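Local coordinates for protein broad specificity aminotransferase (Leishmania mexicana, PDB 4WB0) that probably transfers amino groups between amino acids and oxo acids, with relaxed substrate selectivity, using pyridoxal 5'-phosphate as cofactor, at residues N103-Q108 with T279-V284. Sequence-based numbering, arbitrary orientation. Where two conformers were deposited one is given.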
ATOM      1  N   ASN A 103     -16.116   3.384  20.279  1.00 44.98           N
ATOM      2  CA  ASN A 103     -16.922   4.418  19.623  1.00 45.93           C
ATOM      3  C   ASN A 103     -16.182   4.993  18.459  1.00 42.09           C
ATOM      4  O   ASN A 103     -16.492   6.115  18.035  1.00 45.99           O
ATOM      5  CB  ASN A 103     -17.285   5.573  20.578  1.00 48.35           C
ATOM      6  CG  ASN A 103     -18.073   5.125  21.792  1.00 51.24           C
ATOM      7  OD1 ASN A 103     -18.632   4.023  21.848  1.00 52.45           O
ATOM      8  ND2 ASN A 103     -18.106   5.988  22.792  1.00 52.96           N
ATOM      9  N   LEU A 104     -15.131   4.312  17.989  1.00 33.24           N
ATOM     10  CA  LEU A 104     -14.569   4.765  16.740  1.00 32.16           C
ATOM     11  C   LEU A 104     -14.262   3.598  15.792  1.00 27.79           C
ATOM     12  O   LEU A 104     -14.356   2.419  16.165  1.00 27.33           O
ATOM     13  CB  LEU A 104     -13.338   5.622  17.009  1.00 28.84           C
ATOM     14  CG  LEU A 104     -12.206   4.928  17.745  1.00 28.27           C
ATOM     15  CD1 LEU A 104     -11.265   4.389  16.813  1.00 26.47           C
ATOM     16  CD2 LEU A 104     -11.495   5.946  18.648  1.00 29.88           C
ATOM     17  N   VAL A 105     -13.999   3.958  14.544  1.00 25.52           N
ATOM     18  CA  VAL A 105     -13.600   3.012  13.489  0.65 26.64           C
ATOM     19  C   VAL A 105     -12.167   3.318  13.109  1.00 26.88           C
ATOM     20  O   VAL A 105     -11.851   4.484  12.835  1.00 27.69           O
ATOM     21  CB  VAL A 105     -14.470   3.134  12.231  0.65 25.58           C
ATOM     22  CG1 VAL A 105     -14.161   1.999  11.224  0.65 26.83           C
ATOM     23  CG2 VAL A 105     -15.897   3.091  12.614  0.65 29.63           C
ATOM     24  N   ALA A 106     -11.287   2.323  13.078  1.00 21.34           N
ATOM     25  CA  ALA A 106      -9.908   2.649  12.738  1.00 21.33           C
ATOM     26  C   ALA A 106      -9.245   1.491  12.032  1.00 21.12           C
ATOM     27  O   ALA A 106      -9.546   0.347  12.352  1.00 23.23           O
ATOM     28  CB  ALA A 106      -9.119   3.031  13.948  1.00 22.32           C
ATOM     29  N   VAL A 107      -8.382   1.804  11.067  1.00 21.61           N
ATOM     30  CA  VAL A 107      -7.660   0.791  10.277  1.00 22.07           C
ATOM     31  C   VAL A 107      -6.238   1.213  10.160  1.00 21.48           C
ATOM     32  O   VAL A 107      -5.881   2.377  10.272  1.00 20.60           O
ATOM     33  CB  VAL A 107      -8.201   0.557   8.838  1.00 24.65           C
ATOM     34  CG1 VAL A 107      -9.650  -0.059   8.832  1.00 24.16           C
ATOM     35  CG2 VAL A 107      -8.191   1.799   7.987  1.00 21.82           C
ATOM     36  N   GLN A 108      -5.390   0.234   9.915  1.00 20.29           N
ATOM     37  CA  GLN A 108      -4.001   0.503   9.592  1.00 17.34           C
ATOM     38  C   GLN A 108      -3.953   0.924   8.128  1.00 18.43           C
ATOM     39  O   GLN A 108      -4.715   0.399   7.286  1.00 22.56           O
ATOM     40  CB  GLN A 108      -3.171  -0.742   9.840  1.00 17.14           C
ATOM     41  CG  GLN A 108      -1.641  -0.603   9.517  1.00 19.20           C
ATOM     42  CD  GLN A 108      -0.865  -1.973   9.664  1.00 22.09           C
ATOM     43  OE1 GLN A 108      -1.259  -2.856  10.425  1.00 22.22           O
ATOM     44  NE2 GLN A 108       0.194  -2.122   8.920  1.00 21.83           N
ATOM     45  N   THR A 279     -24.052   2.414  15.819  1.00 48.43           N
ATOM     46  CA  THR A 279     -24.664   1.350  15.023  1.00 50.01           C
ATOM     47  C   THR A 279     -24.170   1.350  13.560  1.00 49.88           C
ATOM     48  O   THR A 279     -24.357   0.365  12.859  1.00 53.45           O
ATOM     49  CB  THR A 279     -26.242   1.430  15.074  1.00 57.42           C
ATOM     50  OG1 THR A 279     -26.723   2.666  14.518  1.00 59.15           O
ATOM     51  CG2 THR A 279     -26.732   1.278  16.520  1.00 56.10           C
ATOM     52  N   LYS A 280     -23.496   2.427  13.135  1.00 44.60           N
ATOM     53  CA  LYS A 280     -23.022   2.604  11.753  1.00 40.20           C
ATOM     54  C   LYS A 280     -21.548   2.249  11.615  1.00 34.48           C
ATOM     55  O   LYS A 280     -20.974   2.332  10.537  1.00 32.24           O
ATOM     56  CB  LYS A 280     -23.219   4.066  11.271  1.00 37.88           C
ATOM     57  CG  LYS A 280     -24.688   4.507  11.012  1.00 36.98           C
ATOM     58  CD  LYS A 280     -25.349   3.765   9.872  1.00 36.53           C
ATOM     59  CE  LYS A 280     -24.613   3.933   8.575  1.00 34.19           C
ATOM     60  NZ  LYS A 280     -25.445   3.420   7.440  1.00 33.73           N
ATOM     61  N   ARG A 281     -20.935   1.828  12.708  1.00 34.54           N
ATOM     62  CA  ARG A 281     -19.511   1.548  12.682  1.00 35.46           C
ATOM     63  C   ARG A 281     -19.216   0.403  11.738  1.00 33.03           C
ATOM     64  O   ARG A 281     -18.251   0.476  10.953  1.00 29.98           O
ATOM     65  CB  ARG A 281     -18.998   1.239  14.089  1.00 39.97           C
ATOM     66  CG  ARG A 281     -19.022   2.479  14.987  1.00 44.01           C
ATOM     67  CD  ARG A 281     -18.116   2.311  16.173  1.00 47.45           C
ATOM     68  NE  ARG A 281     -18.136   0.930  16.602  1.00 50.67           N
ATOM     69  CZ  ARG A 281     -17.103   0.084  16.594  1.00 51.25           C
ATOM     70  NH1 ARG A 281     -17.286  -1.166  17.026  1.00 54.36           N
ATOM     71  NH2 ARG A 281     -15.903   0.459  16.182  1.00 48.38           N
ATOM     72  N   ALA A 282     -20.054  -0.627  11.784  1.00 34.16           N
ATOM     73  CA  ALA A 282     -19.876  -1.808  10.925  1.00 38.27           C
ATOM     74  C   ALA A 282     -19.943  -1.446   9.444  1.00 35.71           C
ATOM     75  O   ALA A 282     -19.165  -1.952   8.620  1.00 33.88           O
ATOM     76  CB  ALA A 282     -20.918  -2.857  11.231  1.00 42.37           C
ATOM     77  N   ASP A 283     -20.877  -0.570   9.113  1.00 33.91           N
ATOM     78  CA  ASP A 283     -21.093  -0.191   7.717  1.00 32.16           C
ATOM     79  C   ASP A 283     -19.892   0.621   7.213  1.00 29.31           C
ATOM     80  O   ASP A 283     -19.383   0.370   6.128  1.00 30.20           O
ATOM     81  CB  ASP A 283     -22.379   0.630   7.553  1.00 32.71           C
ATOM     82  CG  ASP A 283     -23.626  -0.204   7.608  1.00 36.32           C
ATOM     83  OD1 ASP A 283     -23.519  -1.452   7.528  1.00 38.76           O
ATOM     84  OD2 ASP A 283     -24.725   0.395   7.746  1.00 36.62           O
ATOM     85  N   VAL A 284     -19.401   1.547   8.028  1.00 28.26           N
ATOM     86  CA  VAL A 284     -18.236   2.347   7.645  1.00 27.11           C
ATOM     87  C   VAL A 284     -16.983   1.457   7.516  1.00 27.78           C
ATOM     88  O   VAL A 284     -16.196   1.630   6.567  1.00 26.47           O
ATOM     89  CB  VAL A 284     -17.924   3.522   8.636  1.00 27.99           C
ATOM     90  CG1 VAL A 284     -16.526   4.097   8.339  1.00 27.73           C
ATOM     91  CG2 VAL A 284     -19.008   4.634   8.557  1.00 31.21           C
TER
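Arg281 and Val284, on the first turn of helix 281-293, pack against Val105 and the backbone of Leu104 near the start of edge strand 104-110, a mixed polar and apolar contact of a helix on one face of the large-domain sheet. The backbones come closest at Val105 and Arg281, whose CA atoms lie 6.1 Å apart, and the two segments together bury 216 Å². Val105 and Val284 supply the apolar part. In the Val105 conformer described here, one of two deposited, CG1 is anti to the backbone N (chi1 -172°) and lies 4.3 Å from Val284 CG1. The other branch, Val105 CG2, sits 3.9 Å from Arg281 CB, the two side chains running past one another in opposing senses; which methyl meets which partner holds for this conformer alone and is to that extent uncertain. This is part of the fold type I architecture of class I aminotransferases: strand 104-110 borders the mixed sheet, paired antiparallel with strand 268-274, and the chain leaves that inner strand to enter helix 281-293. Helix 84-95 covers the other face, where it receives Leu104 and Ala106, whereas Val105 also touches Lys285 and Met288 farther along helix 281-293. Arg281 CD makes van der Waals contact with Asn103 C at 4.0 Å, and the bend at chi3 (-35°) then places NE. Leu104 O lies near the guanidinium plane, at its edge, and accepts a hydrogen bond from Arg281 NH2 at 2.5 Å; that very short distance and an N-H...O angle of 127° make its exact geometry doubtful. Within 279-284, Lys280 NZ forms a salt bridge with Asp283 OD2 and also bonds backbone of the neighbouring subunit, which packs an aromatic side chain on Val284.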